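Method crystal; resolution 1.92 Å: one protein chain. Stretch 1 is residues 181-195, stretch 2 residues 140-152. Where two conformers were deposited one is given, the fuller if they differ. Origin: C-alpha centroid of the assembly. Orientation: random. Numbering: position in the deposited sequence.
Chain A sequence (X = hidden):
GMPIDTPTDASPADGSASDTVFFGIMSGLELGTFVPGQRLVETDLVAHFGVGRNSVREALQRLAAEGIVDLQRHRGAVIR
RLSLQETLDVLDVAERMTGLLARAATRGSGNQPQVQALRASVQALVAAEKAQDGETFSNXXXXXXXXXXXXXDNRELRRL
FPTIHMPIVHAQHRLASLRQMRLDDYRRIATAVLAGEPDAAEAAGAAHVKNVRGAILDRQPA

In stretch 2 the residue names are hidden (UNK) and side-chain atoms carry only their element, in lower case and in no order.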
# COMPACT_ATOMS: atom_id res chain seq x y z
N MSE A 181 -0.19 -4.94 15.49
CA MSE A 181 -1.55 -4.40 15.39
C MSE A 181 -2.06 -4.57 13.96
O MSE A 181 -3.21 -4.93 13.71
CB MSE A 181 -1.55 -2.91 15.80
CG MSE A 181 -2.84 -2.12 15.56
SE MSE A 181 -2.55 -0.17 15.58
CE MSE A 181 -1.76 0.03 13.79
N ARG A 182 -1.18 -4.29 13.00
CA ARG A 182 -1.60 -4.35 11.60
C ARG A 182 -1.99 -5.79 11.23
O ARG A 182 -2.94 -6.02 10.53
CB ARG A 182 -0.53 -3.77 10.67
CG ARG A 182 -0.27 -2.26 10.94
CD ARG A 182 1.02 -1.74 10.27
NE ARG A 182 1.07 -2.20 8.89
CZ ARG A 182 2.13 -2.62 8.24
NH1 ARG A 182 3.33 -2.65 8.82
NH2 ARG A 182 2.00 -3.04 7.00
N LEU A 183 -1.22 -6.75 11.68
CA LEU A 183 -1.52 -8.16 11.36
C LEU A 183 -2.91 -8.55 11.89
O LEU A 183 -3.73 -9.18 11.18
CB LEU A 183 -0.48 -9.07 11.98
CG LEU A 183 -0.85 -10.55 11.90
CD1 LEU A 183 -0.83 -11.03 10.41
CD2 LEU A 183 0.08 -11.39 12.80
N ASP A 184 -3.20 -8.18 13.13
CA ASP A 184 -4.53 -8.43 13.69
C ASP A 184 -5.60 -7.78 12.85
O ASP A 184 -6.64 -8.38 12.56
CB ASP A 184 -4.70 -7.90 15.10
CG ASP A 184 -5.96 -8.45 15.72
OD1 ASP A 184 -6.02 -9.68 15.84
OD2 ASP A 184 -6.91 -7.69 15.99
N ASP A 185 -5.34 -6.54 12.43
CA ASP A 185 -6.28 -5.87 11.56
C ASP A 185 -6.54 -6.63 10.24
O ASP A 185 -7.69 -6.71 9.74
CB ASP A 185 -5.78 -4.43 11.26
CG ASP A 185 -5.83 -3.51 12.46
OD1 ASP A 185 -6.37 -3.93 13.51
OD2 ASP A 185 -5.34 -2.36 12.37
N TYR A 186 -5.47 -7.12 9.63
CA TYR A 186 -5.58 -7.80 8.37
C TYR A 186 -6.30 -9.13 8.54
O TYR A 186 -7.03 -9.56 7.67
CB TYR A 186 -4.21 -8.08 7.74
CG TYR A 186 -3.35 -6.89 7.41
CD1 TYR A 186 -3.89 -5.71 6.94
CD2 TYR A 186 -1.97 -6.95 7.54
CE1 TYR A 186 -3.11 -4.64 6.61
CE2 TYR A 186 -1.17 -5.86 7.21
CZ TYR A 186 -1.76 -4.71 6.75
OH TYR A 186 -1.01 -3.59 6.44
N ARG A 187 -6.04 -9.80 9.67
CA ARG A 187 -6.77 -10.98 10.00
C ARG A 187 -8.26 -10.70 10.15
O ARG A 187 -9.04 -11.48 9.66
CB ARG A 187 -6.22 -11.62 11.26
CG ARG A 187 -4.85 -12.16 11.02
CD ARG A 187 -4.20 -12.58 12.33
NE ARG A 187 -4.57 -13.94 12.57
CZ ARG A 187 -3.90 -14.79 13.33
NH1 ARG A 187 -2.77 -14.40 13.97
NH2 ARG A 187 -4.36 -16.02 13.43
N ARG A 188 -8.64 -9.60 10.80
CA ARG A 188 -10.07 -9.28 10.95
C ARG A 188 -10.71 -8.97 9.57
O ARG A 188 -11.87 -9.35 9.32
CB ARG A 188 -10.31 -8.11 11.94
CG ARG A 188 -9.94 -8.44 13.40
CD ARG A 188 -9.66 -7.20 14.32
NE ARG A 188 -9.60 -7.61 15.72
CZ ARG A 188 -10.65 -7.75 16.54
NH1 ARG A 188 -11.88 -7.43 16.15
NH2 ARG A 188 -10.47 -8.18 17.78
N ILE A 189 -9.96 -8.26 8.70
CA ILE A 189 -10.45 -7.98 7.36
C ILE A 189 -10.76 -9.31 6.64
O ILE A 189 -11.84 -9.48 6.13
CB ILE A 189 -9.49 -7.12 6.50
CG1 ILE A 189 -9.41 -5.69 7.02
CG2 ILE A 189 -9.95 -7.16 5.01
CD1 ILE A 189 -8.23 -4.86 6.51
N ALA A 190 -9.78 -10.22 6.60
CA ALA A 190 -9.94 -11.50 5.93
C ALA A 190 -11.16 -12.25 6.47
O ALA A 190 -12.01 -12.66 5.70
CB ALA A 190 -8.73 -12.34 6.08
N THR A 191 -11.22 -12.39 7.78
CA THR A 191 -12.33 -13.07 8.41
C THR A 191 -13.70 -12.42 8.04
O THR A 191 -14.65 -13.14 7.70
CB THR A 191 -12.11 -13.18 9.91
OG1 THR A 191 -10.92 -13.99 10.14
CG2 THR A 191 -13.33 -13.84 10.62
N ALA A 192 -13.76 -11.09 7.97
CA ALA A 192 -15.02 -10.40 7.64
C ALA A 192 -15.35 -10.58 6.13
O ALA A 192 -16.50 -10.86 5.72
CB ALA A 192 -14.94 -8.91 8.03
N VAL A 193 -14.32 -10.49 5.30
CA VAL A 193 -14.52 -10.65 3.88
C VAL A 193 -15.04 -12.03 3.57
O VAL A 193 -16.05 -12.18 2.85
CB VAL A 193 -13.24 -10.35 3.10
CG1 VAL A 193 -13.40 -10.80 1.67
CG2 VAL A 193 -12.95 -8.79 3.20
N LEU A 194 -14.36 -13.04 4.12
CA LEU A 194 -14.71 -14.43 3.84
C LEU A 194 -16.09 -14.81 4.32
O LEU A 194 -16.64 -15.71 3.79
CB LEU A 194 -13.66 -15.38 4.43
CG LEU A 194 -12.35 -15.20 3.71
CD1 LEU A 194 -11.29 -16.14 4.29
CD2 LEU A 194 -12.60 -15.43 2.23
N ALA A 195 -16.62 -14.11 5.32
CA ALA A 195 -17.98 -14.32 5.81
C ALA A 195 -19.06 -13.68 4.89
O ALA A 195 -20.24 -13.94 5.05
CB ALA A 195 -18.11 -13.71 7.23
N UNK A 140 3.84 -10.03 1.53
CA UNK A 140 2.60 -10.76 1.78
C UNK A 140 1.47 -9.72 1.94
O UNK A 140 0.37 -9.96 1.53
c UNK A 140 2.70 -11.67 3.04
N UNK A 141 1.76 -8.55 2.51
CA UNK A 141 0.76 -7.48 2.58
C UNK A 141 0.28 -7.12 1.17
O UNK A 141 -0.93 -7.09 0.89
c UNK A 141 0.14 -5.16 3.50
n UNK A 141 -0.56 -3.08 1.11
n UNK A 141 1.48 -2.58 0.24
n UNK A 141 1.38 -3.31 2.41
c UNK A 141 0.71 -3.76 3.63
c UNK A 141 0.76 -2.97 1.27
c UNK A 141 1.27 -6.26 3.32
N UNK A 142 1.22 -6.84 0.28
CA UNK A 142 0.85 -6.50 -1.08
C UNK A 142 -0.03 -7.62 -1.69
O UNK A 142 -1.08 -7.31 -2.28
c UNK A 142 3.12 -4.54 -3.67
c UNK A 142 1.83 -5.17 -3.06
n UNK A 142 4.21 -1.57 -1.76
n UNK A 142 3.82 -3.60 -2.78
n UNK A 142 2.47 -1.77 -3.23
c UNK A 142 2.09 -6.17 -1.93
c UNK A 142 3.50 -2.31 -2.60
N UNK A 143 0.35 -8.89 -1.53
CA UNK A 143 -0.43 -9.99 -2.04
C UNK A 143 -1.87 -10.08 -1.48
O UNK A 143 -2.83 -10.38 -2.20
n UNK A 143 -0.68 -12.54 -3.72
c UNK A 143 -0.66 -13.72 -1.87
c UNK A 143 0.33 -11.33 -1.77
c UNK A 143 -1.23 -13.71 -3.99
c UNK A 143 -0.31 -12.51 -2.39
n UNK A 143 -1.23 -14.44 -2.89
N UNK A 144 -1.99 -9.83 -0.18
CA UNK A 144 -3.27 -9.78 0.49
C UNK A 144 -4.19 -8.73 -0.17
O UNK A 144 -5.31 -9.03 -0.56
c UNK A 144 -3.01 -9.40 1.94
c UNK A 144 -6.15 -10.25 3.78
c UNK A 144 -5.63 -7.99 4.23
c UNK A 144 -6.43 -9.08 4.41
c UNK A 144 -4.22 -9.28 2.77
c UNK A 144 -5.04 -10.35 2.96
c UNK A 144 -4.53 -8.09 3.41
N UNK A 145 -3.65 -7.52 -0.33
CA UNK A 145 -4.41 -6.41 -0.94
C UNK A 145 -4.78 -6.74 -2.36
O UNK A 145 -5.92 -6.52 -2.77
c UNK A 145 -4.40 -3.10 0.47
c UNK A 145 -3.80 -4.37 0.43
c UNK A 145 -4.57 -2.44 1.67
c UNK A 145 -4.13 -2.99 2.82
c UNK A 145 -3.63 -5.10 -0.87
c UNK A 145 -3.52 -4.23 2.81
o UNK A 145 -4.31 -2.29 3.95
c UNK A 145 -3.35 -4.89 1.62
N UNK A 146 -3.82 -7.24 -3.13
CA UNK A 146 -4.13 -7.60 -4.51
C UNK A 146 -5.23 -8.68 -4.63
O UNK A 146 -6.12 -8.61 -5.49
c UNK A 146 -2.84 -8.02 -5.26
n UNK A 146 -2.12 -6.99 -9.67
n UNK A 146 -3.43 -6.53 -7.81
n UNK A 146 -2.24 -4.85 -8.84
c UNK A 146 -3.05 -8.71 -6.61
c UNK A 146 -2.60 -6.13 -8.78
c UNK A 146 -3.92 -7.91 -7.61
N UNK A 147 -5.20 -9.66 -3.74
CA UNK A 147 -6.25 -10.70 -3.75
C UNK A 147 -7.59 -10.07 -3.43
O UNK A 147 -8.60 -10.35 -4.10
o UNK A 147 -4.53 -12.22 -2.97
c UNK A 147 -6.75 -13.01 -2.97
c UNK A 147 -5.90 -11.84 -2.77
N UNK A 148 -7.61 -9.18 -2.44
CA UNK A 148 -8.85 -8.49 -2.13
C UNK A 148 -9.34 -7.76 -3.37
O UNK A 148 -10.55 -7.75 -3.66
c UNK A 148 -9.70 -9.11 0.83
c UNK A 148 -8.73 -7.53 -0.94
c UNK A 148 -8.21 -7.03 1.45
c UNK A 148 -8.49 -8.16 0.43
N UNK A 149 -8.41 -7.17 -4.11
CA UNK A 149 -8.79 -6.39 -5.30
C UNK A 149 -9.40 -7.28 -6.36
O UNK A 149 -10.46 -6.97 -6.89
c UNK A 149 -7.82 -4.73 -7.04
c UNK A 149 -6.47 -4.26 -7.48
c UNK A 149 -8.75 -3.51 -6.71
c UNK A 149 -7.58 -5.66 -5.86
N UNK A 150 -8.77 -8.41 -6.61
CA UNK A 150 -9.22 -9.35 -7.63
C UNK A 150 -10.57 -9.91 -7.28
O UNK A 150 -11.40 -10.12 -8.16
o UNK A 150 -6.34 -8.10 -9.72
c UNK A 150 -7.00 -9.17 -9.68
c UNK A 150 -8.22 -10.49 -7.85
c UNK A 150 -6.87 -10.07 -8.43
o UNK A 150 -7.80 -9.52 -10.60
N UNK A 151 -10.79 -10.10 -5.99
CA UNK A 151 -12.07 -10.59 -5.48
C UNK A 151 -13.21 -9.63 -5.75
O UNK A 151 -14.30 -10.05 -6.11
c UNK A 151 -11.29 -12.19 -3.67
c UNK A 151 -12.67 -13.19 -1.46
se UNK A 151 -10.86 -12.49 -1.81
c UNK A 151 -11.94 -10.89 -3.96
N UNK A 152 -12.99 -8.31 -5.60
CA UNK A 152 -14.08 -7.37 -5.79
C UNK A 152 -14.30 -7.01 -7.25
O UNK A 152 -15.41 -6.62 -7.63
O HOH W 1 -2.02 -1.61 5.34

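Position 140 has a single side-chain carbon, out of reach of stretch 1; it is Ala140, a small residue in a buried place. Position 141 carries three carbons, a nitrogen, then a carbon bearing two more nitrogens, and one of its carbons lies against Arg182 and Tyr186: Arg141. Its CD lies 3.3 Å from Tyr186 OH and 3.7 Å from Arg182 NH2, so the aliphatic shaft meets stretch 1 while all three nitrogens are hydrogen-bonded elsewhere in the structure.

Position 142 repeats that composition, out of reach of stretch 1: Arg142, partly exposed, as suits a charged chain. Position 143 has one carbon and a five-membered ring of three carbons and two nitrogens; this is His143, exposed and free of the contact.

At 144, one carbon leads to a ring of six carbons without a heteroatom, which fills the space before Tyr186, Ile189 and Ala190: Phe144. Its CE2 is 3.8 Å from Tyr186 CB, its CZ 4.1 Å from Ile189 CG2, and its CE1 4.0 Å from Ala190 CB, which sits at the ring edge.

Position 145 adds an oxygen to such a ring, which touches Tyr186, giving Tyr145. Its CA-to-CB bond points sideways, yet the end of the ring comes nearer, with CE1 3.8 Å from Tyr186 CE1. A water lies 2.8 Å from Tyr145 OH and 2.5 Å from Tyr186 OH, hydrogen-bonded to both.

Position 146 has three carbons, a nitrogen, then a carbon carrying two more nitrogens: Arg146, exposed, as suits its charge. At 147, one carbon carries an oxygen and a carbon: Thr147, whose OG1 donates to His143 O at 2.6 Å, satisfying a buried hydroxyl within its own helix.

Position 148 has four carbons forked at the second, two of them against Ile189 and Val193: Leu148, apolar as suits a buried site, with CD1 4.0 Å from Ile189 CG2 and CD2 4.0 Å from Val193 CG2. Position 149 has the same fork but makes no contact here: Leu149, equally suited to burial. At 150, three carbons end in two oxygens: Glu150, its carboxylate suited to a partly exposed place beside a cation. Arg146 NE to Glu150 OE2, 3.8 Å, is a long salt bridge resting on charge alone. Position 151, two carbons, selenium and a carbon that touches Val193 and Leu194, is selenomethionine Met151, apolar and buried; its CE reaches Val193 CG1 at 4.0 Å and Leu194 CD2 at 4.3 Å. Position 152 has no side chain: Gly152, with nothing of stretch 1 near where a CB would be.

The helices run nearly parallel, at 22°, with axes 12.0 Å apart at closest approach. Side chains bridge that gap through apolar packing, without a direct hydrogen bond; the water joins the two tyrosine hydroxyls, and Arg182 NH2 donates to Tyr186 OH at 3.1 Å within stretch 1.

Stretch 2 140-152: ARRHFYRTLLEMG
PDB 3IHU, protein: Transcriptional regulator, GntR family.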